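Local coordinates for protein beta sliding clamp (Bartonella birtlesii LL-WM9, PDB 6PTR) that probably tethers DNA polymerases and other proteins to DNA, giving them processivity, as a ring-shaped head-to-tail homodimer, at residues N40-A45 with Q51-D56; T152-S157 with V372-M377; K179-A184 with P257-V262. All blocks are in the same frame, centred on the assembly; numbering follows the deposited sequence.

Contact 1. Residues N40-A45 with Q51-D56; sequences NVLIDA and QLKATD
Ile43 CG1 and Leu52 CG both lie anti to the carbonyl carbon (chi1 -55° in each), and on the same face of the sheet the two side chains run side by side from neighbouring strands. Ile43 CG1 lies alongside Leu52 CD2 at 3.9 Å, in a non-hydrogen-bonded antiparallel pair. Two residues earlier, with Val41 CG1 between N and the carbonyl carbon (chi1 54°), Val41 CG2 falls anti to N and reaches across to Lys53 O, 3.4 Å away; it also touches Leu52 CB. Helix 15-26 covers this apolar side, its Val25 meeting both Val41 and Leu52.

The backbone does the rest. Leu42 and Lys53 exchange two hydrogen bonds, Leu42 N to Lys53 O at 2.9 Å and Lys53 N to Leu42 O at 3.0 Å. Asp44 and Gln51 form the second such pair, with Gln51 N to Asp44 O at 2.8 Å. On the face carrying Leu42 and Lys53, Leu42 CB and Lys53 CB are 4.1 Å apart. The Asp44 carboxylate leads off to a salt bridge with Lys123. Beyond these pairs, a water joins Asn40 O to Thr55 N. This is an antiparallel beta hairpin, 40-46 with 49-55, inside the N-terminal domain, with a helix packed on one face of its sheet.

Contact 2. Residues T152-S157 with V372-M377; sequences TQFAIS and VLYVLM
The hydroxyl of Tyr374, whose ring leans against Phe154, is hydrogen-bonded to Gln345 NE2 at the end of helix 336-345. Phe154 touches the same glutamine, which thus belongs to the surroundings of both rings. Between the two segments themselves there is no polar bond; what joins them is the aromatic pair.

Phe154 CG sits between the backbone N and the carbonyl carbon (chi1 79°), which sends the ring out from its turn toward the strand. It arrives rim first. Phe154 CE1 comes to 3.5 Å from Tyr374 CE1, and Phe154 CZ to 3.7 Å from Tyr374 CD1, a carbon that lies in the plane of the phenylalanine ring. The planes are inclined at 64° and the ring centroids of Phe154 and Tyr374 are 5.7 Å apart, so the pair is oblique, neither a parallel stack nor a clean T. On one face of the Phe154 ring, Ala155 CB stands 4.1 Å above the plane, over the centre. The turn is held by its own backbone, with Ala155 N bonded to Thr152 O at 3.1 Å.

Tyr374 belongs to strand 372-376, hydrogen-bonded to strands on both sides. Val375, next to Tyr374, and Met377 pack against the bound griselimycin. The aromatic pair is thus close to the peptide-binding pocket, where the central and C-terminal domains of this ring-forming processivity factor meet.

Contact 3. Residues K179-A184 with P257-V262; sequences KLRLVA and PDYQRV
One face of the Tyr259 ring carries Val183, while the rim of the ring, at the hydroxyl, meets Arg181. Val183 CG2 is 3.8 Å from the Tyr259 ring centroid, a CH-pi contact over the face, displaced toward the rim on the CE1 side, where Val183 CG2 to Tyr259 CE1 is 3.6 Å. The other methyl, Val183 CG1, reaches Tyr259 CG at 4.0 Å, so both branches of the valine rest on the ring. Tyr259 gets there by placing CG between its backbone N and carbonyl carbon (chi1 67°), which carries the ring from the short 3-10 turn of 259-261 to the strand.

The guanidinium stands nearly upright to the ring, with the planes 81° apart. Arg181 NH1 gives a nearly straight hydrogen bond to Tyr259 OH, 3.1 Å long with 170° at the hydrogen, and the oxygen lies in the guanidinium plane. The arginine chain bends at chi3, and Arg181 CD lies close beside the same oxygen, 3.2 Å from Tyr259 OH. From the tyrosine's own turn, Gln260 NE2 makes a weak bond of 3.4 Å to Tyr259 OH. His171 NE2, on the neighbouring strand, is a further hydrogen-bonding partner.

Arg181 NE is held by a salt bridge with Asp194. Next to Tyr259, Asp258 centres an inverse gamma turn, and its backbone hydrogen-bonds the bound griselimycin. The chemistry implies a buried phenol oxygen met by Arg181 NH1 and His171 NE2, with Gln260 NE2 adding a weak third bond. Valine on one face and the His171 ring nearby probably restrict the ring's turning. Asp194 is a second-shell partner that probably steadies the guanidinium donating to Tyr259 OH.

How the contacts relate
Contact 1 comes first along the chain, in the N-terminal domain, and its hairpin belongs to the eight-stranded sheet that runs on into strands of the central domain. Contacts 2 and 3 lie on the opposite side of the chain's centre, with centres 34 and 36 Å from that of contact 1. They are neighbours, centres 10 Å apart, and contact 3 is nested within the loop closed by contact 2. Both reach the other eight-stranded sheet, in which 179-185 and 372-376 flank strand 189-196. Thr152 and Ala155 pack on Ala184. Contact 2 joins the central to the C-terminal domain, and contact 3 ties the loop connecting them to a central-domain strand, both beside the griselimycin site.

Contact 1. Residues N40-A45 with Q51-D56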
ATOM      1  N   ASN C  40      14.323 -20.826  -0.157  1.00 21.95           N
ATOM      2  CA  ASN C  40      14.597 -21.126  -1.552  1.00 20.95           C
ATOM      3  C   ASN C  40      13.437 -21.859  -2.207  1.00 23.94           C
ATOM      4  O   ASN C  40      12.648 -22.538  -1.543  1.00 23.29           O
ATOM      5  CB  ASN C  40      15.870 -21.961  -1.666  1.00 18.35           C
ATOM      6  CG  ASN C  40      17.117 -21.123  -1.466  1.00 21.27           C
ATOM      7  OD1 ASN C  40      17.053 -20.000  -0.944  1.00 20.08           O
ATOM      8  ND2 ASN C  40      18.254 -21.654  -1.881  1.00 19.94           N
ATOM      9  N   VAL C  41      13.332 -21.706  -3.535  1.00 18.73           N
ATOM     10  CA  VAL C  41      12.453 -22.545  -4.344  1.00 16.46           C
ATOM     11  C   VAL C  41      13.307 -23.616  -5.005  1.00 19.89           C
ATOM     12  O   VAL C  41      14.411 -23.339  -5.497  1.00 19.18           O
ATOM     13  CB  VAL C  41      11.678 -21.728  -5.395  1.00 21.08           C
ATOM     14  CG1 VAL C  41      12.628 -20.909  -6.252  1.00 22.73           C
ATOM     15  CG2 VAL C  41      10.865 -22.672  -6.303  1.00 23.85           C
ATOM     16  N   LEU C  42      12.822 -24.853  -4.974  1.00 18.76           N
ATOM     17  CA  LEU C  42      13.478 -25.946  -5.680  1.00 20.08           C
ATOM     18  C   LEU C  42      13.034 -25.932  -7.131  1.00 21.55           C
ATOM     19  O   LEU C  42      11.837 -25.871  -7.416  1.00 21.14           O
ATOM     20  CB  LEU C  42      13.129 -27.295  -5.050  1.00 22.56           C
ATOM     21  CG  LEU C  42      13.539 -28.541  -5.863  1.00 20.15           C
ATOM     22  CD1 LEU C  42      15.070 -28.624  -6.003  1.00 18.08           C
ATOM     23  CD2 LEU C  42      12.987 -29.780  -5.224  1.00 20.01           C
ATOM     24  N   ILE C  43      14.002 -25.986  -8.044  1.00 19.23           N
ATOM     25  CA  ILE C  43      13.739 -26.086  -9.477  1.00 20.05           C
ATOM     26  C   ILE C  43      14.232 -27.448  -9.901  1.00 22.41           C
ATOM     27  O   ILE C  43      15.413 -27.751  -9.713  1.00 23.30           O
ATOM     28  CB  ILE C  43      14.466 -24.994 -10.279  1.00 18.45           C
ATOM     29  CG1 ILE C  43      14.126 -23.605  -9.755  1.00 20.19           C
ATOM     30  CG2 ILE C  43      14.108 -25.117 -11.789  1.00 22.48           C
ATOM     31  CD1 ILE C  43      14.852 -22.506 -10.511  1.00 22.46           C
ATOM     32  N   ASP C  44      13.350 -28.278 -10.467  1.00 17.01           N
ATOM     33  CA  ASP C  44      13.717 -29.653 -10.812  1.00 19.00           C
ATOM     34  C   ASP C  44      13.296 -29.899 -12.248  1.00 23.02           C
ATOM     35  O   ASP C  44      12.098 -29.914 -12.546  1.00 27.75           O
ATOM     36  CB  ASP C  44      13.052 -30.659  -9.863  1.00 25.76           C
ATOM     37  CG  ASP C  44      13.842 -31.947  -9.721  1.00 38.67           C
ATOM     38  OD1 ASP C  44      14.517 -32.352 -10.690  1.00 42.21           O
ATOM     39  OD2 ASP C  44      13.779 -32.574  -8.643  1.00 43.95           O
ATOM     40  N   ALA C  45      14.277 -30.103 -13.135  1.00 20.16           N
ATOM     41  CA  ALA C  45      14.044 -30.241 -14.565  1.00 24.68           C
ATOM     42  C   ALA C  45      14.381 -31.661 -15.002  1.00 25.15           C
ATOM     43  O   ALA C  45      15.534 -32.088 -14.909  1.00 25.78           O
ATOM     44  CB  ALA C  45      14.888 -29.231 -15.337  1.00 23.77           C
ATOM     45  N   GLN C  51       9.562 -28.669 -12.489  1.00 22.44           N
ATOM     46  CA  GLN C  51       8.737 -28.565 -11.294  1.00 23.69           C
ATOM     47  C   GLN C  51       9.355 -27.534 -10.372  1.00 22.47           C
ATOM     48  O   GLN C  51      10.571 -27.557 -10.146  1.00 23.49           O
ATOM     49  CB  GLN C  51       8.616 -29.899 -10.562  1.00 24.09           C
ATOM     50  CG  GLN C  51       7.620 -29.818  -9.409  1.00 29.68           C
ATOM     51  CD  GLN C  51       7.619 -31.051  -8.543  1.00 35.58           C
ATOM     52  OE1 GLN C  51       6.771 -31.923  -8.705  1.00 39.37           O
ATOM     53  NE2 GLN C  51       8.562 -31.124  -7.610  1.00 30.49           N
ATOM     54  N   LEU C  52       8.523 -26.625  -9.863  1.00 15.89           N
ATOM     55  CA  LEU C  52       8.900 -25.683  -8.814  1.00 15.15           C
ATOM     56  C   LEU C  52       8.282 -26.163  -7.513  1.00 22.47           C
ATOM     57  O   LEU C  52       7.113 -26.542  -7.494  1.00 22.62           O
ATOM     58  CB  LEU C  52       8.401 -24.269  -9.134  1.00 19.15           C
ATOM     59  CG  LEU C  52       8.838 -23.733 -10.503  1.00 25.35           C
ATOM     60  CD1 LEU C  52       8.278 -22.349 -10.751  1.00 23.09           C
ATOM     61  CD2 LEU C  52      10.369 -23.754 -10.623  1.00 26.08           C
ATOM     62  N   LYS C  53       9.055 -26.150  -6.424  1.00 18.43           N
ATOM     63  CA  LYS C  53       8.539 -26.592  -5.128  1.00 19.58           C
ATOM     64  C   LYS C  53       8.966 -25.582  -4.071  1.00 19.09           C
ATOM     65  O   LYS C  53      10.116 -25.139  -4.074  1.00 19.47           O
ATOM     66  CB  LYS C  53       9.080 -27.990  -4.772  1.00 20.70           C
ATOM     67  CG  LYS C  53       8.564 -28.582  -3.453  1.00 25.31           C
ATOM     68  CD  LYS C  53       9.238 -29.936  -3.088  1.00 28.89           C
ATOM     69  CE  LYS C  53       8.724 -31.090  -3.903  1.00 39.07           C
ATOM     70  NZ  LYS C  53       9.240 -32.390  -3.357  1.00 33.29           N
ATOM     71  N   ALA C  54       8.042 -25.207  -3.178  1.00 17.51           N
ATOM     72  CA  ALA C  54       8.397 -24.397  -2.016  1.00 17.35           C
ATOM     73  C   ALA C  54       7.691 -24.982  -0.804  1.00 18.82           C
ATOM     74  O   ALA C  54       6.659 -25.634  -0.944  1.00 19.72           O
ATOM     75  CB  ALA C  54       7.992 -22.912  -2.184  1.00 18.40           C
ATOM     76  N   THR C  55       8.242 -24.742   0.390  1.00 18.52           N
ATOM     77  CA  THR C  55       7.650 -25.323   1.591  1.00 18.34           C
ATOM     78  C   THR C  55       8.031 -24.456   2.780  1.00 20.49           C
ATOM     79  O   THR C  55       9.057 -23.774   2.765  1.00 21.20           O
ATOM     80  CB  THR C  55       8.109 -26.774   1.846  1.00 20.57           C
ATOM     81  OG1 THR C  55       7.403 -27.316   2.974  1.00 23.85           O
ATOM     82  CG2 THR C  55       9.596 -26.826   2.157  1.00 22.38           C
ATOM     83  N   ASP C  56       7.174 -24.451   3.797  1.00 20.98           N
ATOM     84  CA  ASP C  56       7.581 -23.953   5.102  1.00 20.29           C
ATOM     85  C   ASP C  56       7.597 -25.062   6.155  1.00 21.74           C
ATOM     86  O   ASP C  56       7.601 -24.769   7.354  1.00 23.58           O
ATOM     87  CB  ASP C  56       6.684 -22.790   5.532  1.00 22.81           C
ATOM     88  CG  ASP C  56       5.250 -23.211   5.819  1.00 25.55           C
ATOM     89  OD1 ASP C  56       4.932 -24.413   5.822  1.00 23.63           O
ATOM     90  OD2 ASP C  56       4.432 -22.297   6.058  1.00 30.39           O
TER
HETATM   91  O   HOH W   1      10.717 -23.288   0.307  1.00 22.59           O

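Contact 2. Residues T152-S157 with V372-M377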
ATOM      1  N   THR C 152     -16.329 -19.128   4.379  1.00 20.70           N
ATOM      2  CA  THR C 152     -15.821 -19.435   5.710  1.00 20.07           C
ATOM      3  C   THR C 152     -14.477 -18.810   6.051  1.00 22.24           C
ATOM      4  O   THR C 152     -14.198 -18.622   7.240  1.00 22.17           O
ATOM      5  CB  THR C 152     -15.717 -20.956   5.904  1.00 24.20           C
ATOM      6  OG1 THR C 152     -15.004 -21.531   4.801  1.00 22.14           O
ATOM      7  CG2 THR C 152     -17.117 -21.578   5.955  1.00 21.46           C
ATOM      8  N   GLN C 153     -13.639 -18.479   5.065  1.00 18.77           N
ATOM      9  CA  GLN C 153     -12.281 -18.024   5.373  1.00 19.50           C
ATOM     10  C   GLN C 153     -12.264 -16.801   6.292  1.00 24.93           C
ATOM     11  O   GLN C 153     -11.425 -16.707   7.198  1.00 21.55           O
ATOM     12  CB  GLN C 153     -11.535 -17.714   4.078  1.00 20.74           C
ATOM     13  CG  GLN C 153     -10.141 -17.251   4.308  1.00 19.90           C
ATOM     14  CD  GLN C 153      -9.491 -16.874   3.002  1.00 26.22           C
ATOM     15  OE1 GLN C 153     -10.186 -16.579   2.023  1.00 28.73           O
ATOM     16  NE2 GLN C 153      -8.164 -16.875   2.974  1.00 24.30           N
ATOM     17  N   PHE C 154     -13.150 -15.834   6.057  1.00 22.99           N
ATOM     18  CA  PHE C 154     -13.080 -14.591   6.818  1.00 25.79           C
ATOM     19  C   PHE C 154     -13.266 -14.811   8.311  1.00 25.07           C
ATOM     20  O   PHE C 154     -12.815 -13.977   9.106  1.00 23.99           O
ATOM     21  CB  PHE C 154     -14.140 -13.597   6.328  1.00 26.80           C
ATOM     22  CG  PHE C 154     -15.509 -13.883   6.864  1.00 26.22           C
ATOM     23  CD1 PHE C 154     -16.254 -14.958   6.374  1.00 23.25           C
ATOM     24  CD2 PHE C 154     -16.041 -13.112   7.892  1.00 23.93           C
ATOM     25  CE1 PHE C 154     -17.514 -15.252   6.883  1.00 22.27           C
ATOM     26  CE2 PHE C 154     -17.287 -13.388   8.393  1.00 22.13           C
ATOM     27  CZ  PHE C 154     -18.027 -14.452   7.911  1.00 25.08           C
ATOM     28  N   ALA C 155     -13.933 -15.892   8.724  1.00 21.59           N
ATOM     29  CA  ALA C 155     -14.238 -16.057  10.148  1.00 20.76           C
ATOM     30  C   ALA C 155     -13.141 -16.795  10.905  1.00 27.65           C
ATOM     31  O   ALA C 155     -13.248 -16.960  12.126  1.00 26.00           O
ATOM     32  CB  ALA C 155     -15.573 -16.790  10.335  1.00 18.88           C
ATOM     33  N   ILE C 156     -12.088 -17.238  10.222  1.00 22.17           N
ATOM     34  CA  ILE C 156     -11.037 -18.010  10.879  1.00 23.90           C
ATOM     35  C   ILE C 156     -10.321 -17.156  11.907  1.00 25.66           C
ATOM     36  O   ILE C 156      -9.980 -15.986  11.654  1.00 26.90           O
ATOM     37  CB  ILE C 156     -10.016 -18.537   9.861  1.00 22.99           C
ATOM     38  CG1 ILE C 156     -10.646 -19.492   8.866  1.00 21.72           C
ATOM     39  CG2 ILE C 156      -8.844 -19.202  10.577  1.00 25.82           C
ATOM     40  CD1 ILE C 156      -9.693 -19.759   7.711  1.00 20.79           C
ATOM     41  N   SER C 157     -10.045 -17.761  13.063  1.00 28.66           N
ATOM     42  CA  SER C 157      -9.258 -17.107  14.090  1.00 29.77           C
ATOM     43  C   SER C 157      -7.823 -16.909  13.634  1.00 33.92           C
ATOM     44  O   SER C 157      -7.237 -17.773  12.973  1.00 31.17           O
ATOM     45  CB  SER C 157      -9.265 -17.943  15.367  1.00 27.97           C
ATOM     46  OG  SER C 157      -8.545 -17.283  16.421  1.00 27.43           O
ATOM     47  N   VAL C 372     -25.836 -21.621   3.582  1.00 29.18           N
ATOM     48  CA  VAL C 372     -24.831 -20.846   4.311  1.00 26.11           C
ATOM     49  C   VAL C 372     -25.511 -20.105   5.454  1.00 32.02           C
ATOM     50  O   VAL C 372     -26.545 -19.466   5.247  1.00 28.43           O
ATOM     51  CB  VAL C 372     -24.139 -19.830   3.375  1.00 29.06           C
ATOM     52  CG1 VAL C 372     -23.045 -19.068   4.105  1.00 33.02           C
ATOM     53  CG2 VAL C 372     -23.583 -20.520   2.137  1.00 37.36           C
ATOM     54  N   LEU C 373     -24.905 -20.121   6.641  1.00 23.46           N
ATOM     55  CA  LEU C 373     -25.406 -19.262   7.702  1.00 21.64           C
ATOM     56  C   LEU C 373     -24.228 -18.674   8.458  1.00 24.20           C
ATOM     57  O   LEU C 373     -23.128 -19.235   8.475  1.00 23.23           O
ATOM     58  CB  LEU C 373     -26.335 -20.006   8.667  1.00 25.72           C
ATOM     59  CG  LEU C 373     -25.820 -21.228   9.434  1.00 27.24           C
ATOM     60  CD1 LEU C 373     -25.125 -20.820  10.748  1.00 22.34           C
ATOM     61  CD2 LEU C 373     -26.957 -22.231   9.696  1.00 31.41           C
ATOM     62  N   TYR C 374     -24.482 -17.548   9.106  1.00 19.55           N
ATOM     63  CA  TYR C 374     -23.487 -16.918   9.942  1.00 18.20           C
ATOM     64  C   TYR C 374     -24.069 -16.713  11.330  1.00 20.01           C
ATOM     65  O   TYR C 374     -25.281 -16.524  11.499  1.00 21.45           O
ATOM     66  CB  TYR C 374     -23.033 -15.583   9.347  1.00 23.71           C
ATOM     67  CG  TYR C 374     -22.538 -15.774   7.954  1.00 20.83           C
ATOM     68  CD1 TYR C 374     -21.260 -16.290   7.735  1.00 25.66           C
ATOM     69  CD2 TYR C 374     -23.355 -15.516   6.856  1.00 19.84           C
ATOM     70  CE1 TYR C 374     -20.793 -16.510   6.466  1.00 26.17           C
ATOM     71  CE2 TYR C 374     -22.890 -15.735   5.556  1.00 23.52           C
ATOM     72  CZ  TYR C 374     -21.608 -16.239   5.378  1.00 29.96           C
ATOM     73  OH  TYR C 374     -21.145 -16.462   4.113  1.00 31.13           O
ATOM     74  N   VAL C 375     -23.203 -16.771  12.327  1.00 16.84           N
ATOM     75  CA  VAL C 375     -23.585 -16.475  13.699  1.00 16.12           C
ATOM     76  C   VAL C 375     -22.680 -15.365  14.221  1.00 17.91           C
ATOM     77  O   VAL C 375     -21.468 -15.363  13.976  1.00 18.02           O
ATOM     78  CB  VAL C 375     -23.493 -17.734  14.584  1.00 16.70           C
ATOM     79  CG1 VAL C 375     -23.993 -17.430  15.999  1.00 18.01           C
ATOM     80  CG2 VAL C 375     -24.269 -18.878  13.986  1.00 18.17           C
ATOM     81  N   LEU C 376     -23.266 -14.418  14.942  1.00 15.97           N
ATOM     82  CA  LEU C 376     -22.463 -13.334  15.497  1.00 17.29           C
ATOM     83  C   LEU C 376     -22.870 -13.085  16.941  1.00 14.78           C
ATOM     84  O   LEU C 376     -24.056 -12.884  17.236  1.00 15.81           O
ATOM     85  CB  LEU C 376     -22.637 -12.058  14.677  1.00 15.61           C
ATOM     86  CG  LEU C 376     -21.834 -10.856  15.177  1.00 18.16           C
ATOM     87  CD1 LEU C 376     -20.348 -11.147  15.083  1.00 15.77           C
ATOM     88  CD2 LEU C 376     -22.215  -9.630  14.359  1.00 19.75           C
ATOM     89  N   MET C 377     -21.871 -13.091  17.845  1.00 14.62           N
ATOM     90  CA  MET C 377     -22.144 -12.811  19.252  1.00 15.03           C
ATOM     91  C   MET C 377     -22.309 -11.309  19.462  1.00 14.85           C
ATOM     92  O   MET C 377     -21.549 -10.519  18.907  1.00 16.79           O
ATOM     93  CB  MET C 377     -20.998 -13.319  20.135  1.00 14.11           C
ATOM     94  CG  MET C 377     -21.373 -13.461  21.638  1.00 14.52           C
ATOM     95  SD  MET C 377     -22.659 -14.713  21.842  1.00 17.20           S
ATOM     96  CE  MET C 377     -22.940 -14.584  23.599  1.00 20.14           C
TER

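Contact 3. Residues K179-A184 with P257-V262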
ATOM      1  N   LYS C 179     -23.884 -34.601   3.961  1.00 33.35           N
ATOM      2  CA  LYS C 179     -23.408 -33.261   3.668  1.00 29.85           C
ATOM      3  C   LYS C 179     -21.911 -33.192   3.912  1.00 33.46           C
ATOM      4  O   LYS C 179     -21.397 -33.841   4.824  1.00 31.99           O
ATOM      5  CB  LYS C 179     -24.115 -32.215   4.537  1.00 28.66           C
ATOM      6  CG  LYS C 179     -25.603 -32.086   4.253  1.00 37.23           C
ATOM      7  CD  LYS C 179     -26.174 -30.842   4.933  1.00 43.86           C
ATOM      8  CE  LYS C 179     -27.636 -30.634   4.588  1.00 57.71           C
ATOM      9  NZ  LYS C 179     -28.541 -31.224   5.612  1.00 62.47           N
ATOM     10  N   LEU C 180     -21.216 -32.424   3.081  1.00 25.14           N
ATOM     11  CA  LEU C 180     -19.865 -31.967   3.375  1.00 23.29           C
ATOM     12  C   LEU C 180     -19.982 -30.549   3.896  1.00 24.91           C
ATOM     13  O   LEU C 180     -20.615 -29.710   3.253  1.00 25.16           O
ATOM     14  CB  LEU C 180     -18.979 -31.995   2.130  1.00 29.38           C
ATOM     15  CG  LEU C 180     -17.628 -31.274   2.243  1.00 26.26           C
ATOM     16  CD1 LEU C 180     -16.695 -31.968   3.235  1.00 27.92           C
ATOM     17  CD2 LEU C 180     -16.989 -31.203   0.847  1.00 30.95           C
ATOM     18  N   ARG C 181     -19.410 -30.295   5.075  1.00 22.53           N
ATOM     19  CA  ARG C 181     -19.588 -29.026   5.759  1.00 20.65           C
ATOM     20  C   ARG C 181     -18.238 -28.429   6.103  1.00 19.46           C
ATOM     21  O   ARG C 181     -17.288 -29.147   6.435  1.00 20.90           O
ATOM     22  CB  ARG C 181     -20.437 -29.201   7.042  1.00 21.82           C
ATOM     23  CG  ARG C 181     -20.575 -27.946   7.892  1.00 18.98           C
ATOM     24  CD  ARG C 181     -21.561 -28.252   9.044  1.00 21.48           C
ATOM     25  NE  ARG C 181     -22.966 -28.304   8.614  1.00 21.98           N
ATOM     26  CZ  ARG C 181     -23.972 -28.669   9.399  1.00 28.09           C
ATOM     27  NH1 ARG C 181     -23.732 -29.049  10.654  1.00 28.59           N
ATOM     28  NH2 ARG C 181     -25.217 -28.666   8.936  1.00 30.57           N
ATOM     29  N   LEU C 182     -18.152 -27.111   6.006  1.00 21.61           N
ATOM     30  CA  LEU C 182     -17.012 -26.355   6.491  1.00 18.95           C
ATOM     31  C   LEU C 182     -17.523 -25.365   7.511  1.00 18.76           C
ATOM     32  O   LEU C 182     -18.523 -24.695   7.250  1.00 17.75           O
ATOM     33  CB  LEU C 182     -16.303 -25.575   5.377  1.00 17.42           C
ATOM     34  CG  LEU C 182     -15.459 -26.365   4.373  1.00 19.29           C
ATOM     35  CD1 LEU C 182     -16.300 -27.288   3.544  1.00 22.15           C
ATOM     36  CD2 LEU C 182     -14.727 -25.372   3.480  1.00 19.17           C
ATOM     37  N   VAL C 183     -16.838 -25.293   8.657  1.00 18.22           N
ATOM     38  CA  VAL C 183     -17.134 -24.332   9.721  1.00 14.89           C
ATOM     39  C   VAL C 183     -15.854 -23.603  10.095  1.00 16.49           C
ATOM     40  O   VAL C 183     -14.781 -24.212  10.238  1.00 18.06           O
ATOM     41  CB  VAL C 183     -17.756 -25.011  10.960  1.00 15.12           C
ATOM     42  CG1 VAL C 183     -17.875 -23.995  12.126  1.00 16.09           C
ATOM     43  CG2 VAL C 183     -19.137 -25.579  10.633  1.00 17.70           C
ATOM     44  N   ALA C 184     -15.966 -22.288  10.297  1.00 17.70           N
ATOM     45  CA  ALA C 184     -14.869 -21.521  10.860  1.00 15.05           C
ATOM     46  C   ALA C 184     -15.425 -20.576  11.911  1.00 16.76           C
ATOM     47  O   ALA C 184     -16.533 -20.054  11.780  1.00 17.05           O
ATOM     48  CB  ALA C 184     -14.120 -20.693   9.791  1.00 18.12           C
ATOM     49  N   PRO C 257     -14.171 -27.432  18.429  1.00 17.34           N
ATOM     50  CA  PRO C 257     -15.280 -27.389  19.396  1.00 16.90           C
ATOM     51  C   PRO C 257     -16.594 -27.901  18.825  1.00 17.92           C
ATOM     52  O   PRO C 257     -16.785 -28.020  17.614  1.00 19.44           O
ATOM     53  CB  PRO C 257     -15.397 -25.897  19.768  1.00 16.67           C
ATOM     54  CG  PRO C 257     -14.038 -25.311  19.441  1.00 21.99           C
ATOM     55  CD  PRO C 257     -13.516 -26.119  18.256  1.00 20.33           C
ATOM     56  N   ASP C 258     -17.511 -28.199  19.749  1.00 19.12           N
ATOM     57  CA  ASP C 258     -18.859 -28.680  19.438  1.00 18.28           C
ATOM     58  C   ASP C 258     -19.688 -27.472  18.999  1.00 17.69           C
ATOM     59  O   ASP C 258     -20.559 -26.964  19.710  1.00 18.87           O
ATOM     60  CB  ASP C 258     -19.431 -29.393  20.655  1.00 20.42           C
ATOM     61  CG  ASP C 258     -20.789 -30.026  20.404  1.00 26.94           C
ATOM     62  OD1 ASP C 258     -21.276 -30.005  19.259  1.00 25.90           O
ATOM     63  OD2 ASP C 258     -21.353 -30.542  21.386  1.00 29.38           O
ATOM     64  N   TYR C 259     -19.379 -27.006  17.780  1.00 16.97           N
ATOM     65  CA  TYR C 259     -19.896 -25.735  17.281  1.00 20.13           C
ATOM     66  C   TYR C 259     -21.406 -25.736  17.110  1.00 21.19           C
ATOM     67  O   TYR C 259     -22.010 -24.663  17.103  1.00 20.10           O
ATOM     68  CB  TYR C 259     -19.232 -25.371  15.938  1.00 18.75           C
ATOM     69  CG  TYR C 259     -19.643 -26.346  14.866  1.00 17.89           C
ATOM     70  CD1 TYR C 259     -20.809 -26.136  14.125  1.00 19.32           C
ATOM     71  CD2 TYR C 259     -18.926 -27.516  14.651  1.00 17.27           C
ATOM     72  CE1 TYR C 259     -21.239 -27.056  13.192  1.00 17.90           C
ATOM     73  CE2 TYR C 259     -19.356 -28.453  13.702  1.00 20.76           C
ATOM     74  CZ  TYR C 259     -20.507 -28.213  12.993  1.00 22.74           C
ATOM     75  OH  TYR C 259     -20.971 -29.116  12.074  1.00 23.41           O
ATOM     76  N   GLN C 260     -22.040 -26.904  16.942  1.00 18.20           N
ATOM     77  CA  GLN C 260     -23.491 -26.919  16.783  1.00 19.64           C
ATOM     78  C   GLN C 260     -24.190 -26.352  18.009  1.00 21.25           C
ATOM     79  O   GLN C 260     -25.308 -25.852  17.896  1.00 22.31           O
ATOM     80  CB  GLN C 260     -23.987 -28.337  16.485  1.00 20.23           C
ATOM     81  CG  GLN C 260     -23.485 -28.821  15.132  1.00 21.55           C
ATOM     82  CD  GLN C 260     -23.917 -30.239  14.807  1.00 27.63           C
ATOM     83  OE1 GLN C 260     -24.847 -30.769  15.408  1.00 28.28           O
ATOM     84  NE2 GLN C 260     -23.248 -30.851  13.843  1.00 31.90           N
ATOM     85  N   ARG C 261     -23.527 -26.358  19.161  1.00 19.86           N
ATOM     86  CA  ARG C 261     -24.166 -25.812  20.346  1.00 20.05           C
ATOM     87  C   ARG C 261     -24.398 -24.311  20.244  1.00 27.98           C
ATOM     88  O   ARG C 261     -25.241 -23.787  20.981  1.00 28.76           O
ATOM     89  CB  ARG C 261     -23.317 -26.102  21.576  1.00 23.19           C
ATOM     90  CG  ARG C 261     -23.185 -27.568  21.894  1.00 24.26           C
ATOM     91  CD  ARG C 261     -22.759 -27.722  23.327  1.00 30.20           C
ATOM     92  NE  ARG C 261     -22.200 -29.044  23.580  1.00 29.08           N
ATOM     93  CZ  ARG C 261     -22.061 -29.537  24.799  1.00 35.49           C
ATOM     94  NH1 ARG C 261     -22.443 -28.802  25.832  1.00 33.80           N
ATOM     95  NH2 ARG C 261     -21.540 -30.742  24.983  1.00 40.21           N
ATOM     96  N   VAL C 262     -23.666 -23.598  19.379  1.00 18.42           N
ATOM     97  CA  VAL C 262     -23.797 -22.137  19.360  1.00 22.82           C
ATOM     98  C   VAL C 262     -24.728 -21.623  18.278  1.00 27.15           C
ATOM     99  O   VAL C 262     -24.996 -20.414  18.238  1.00 29.30           O
ATOM    100  CB  VAL C 262     -22.439 -21.418  19.231  1.00 22.54           C
ATOM    101  CG1 VAL C 262     -21.445 -22.008  20.196  1.00 21.41           C
ATOM    102  CG2 VAL C 262     -21.900 -21.443  17.797  1.00 20.53           C
TER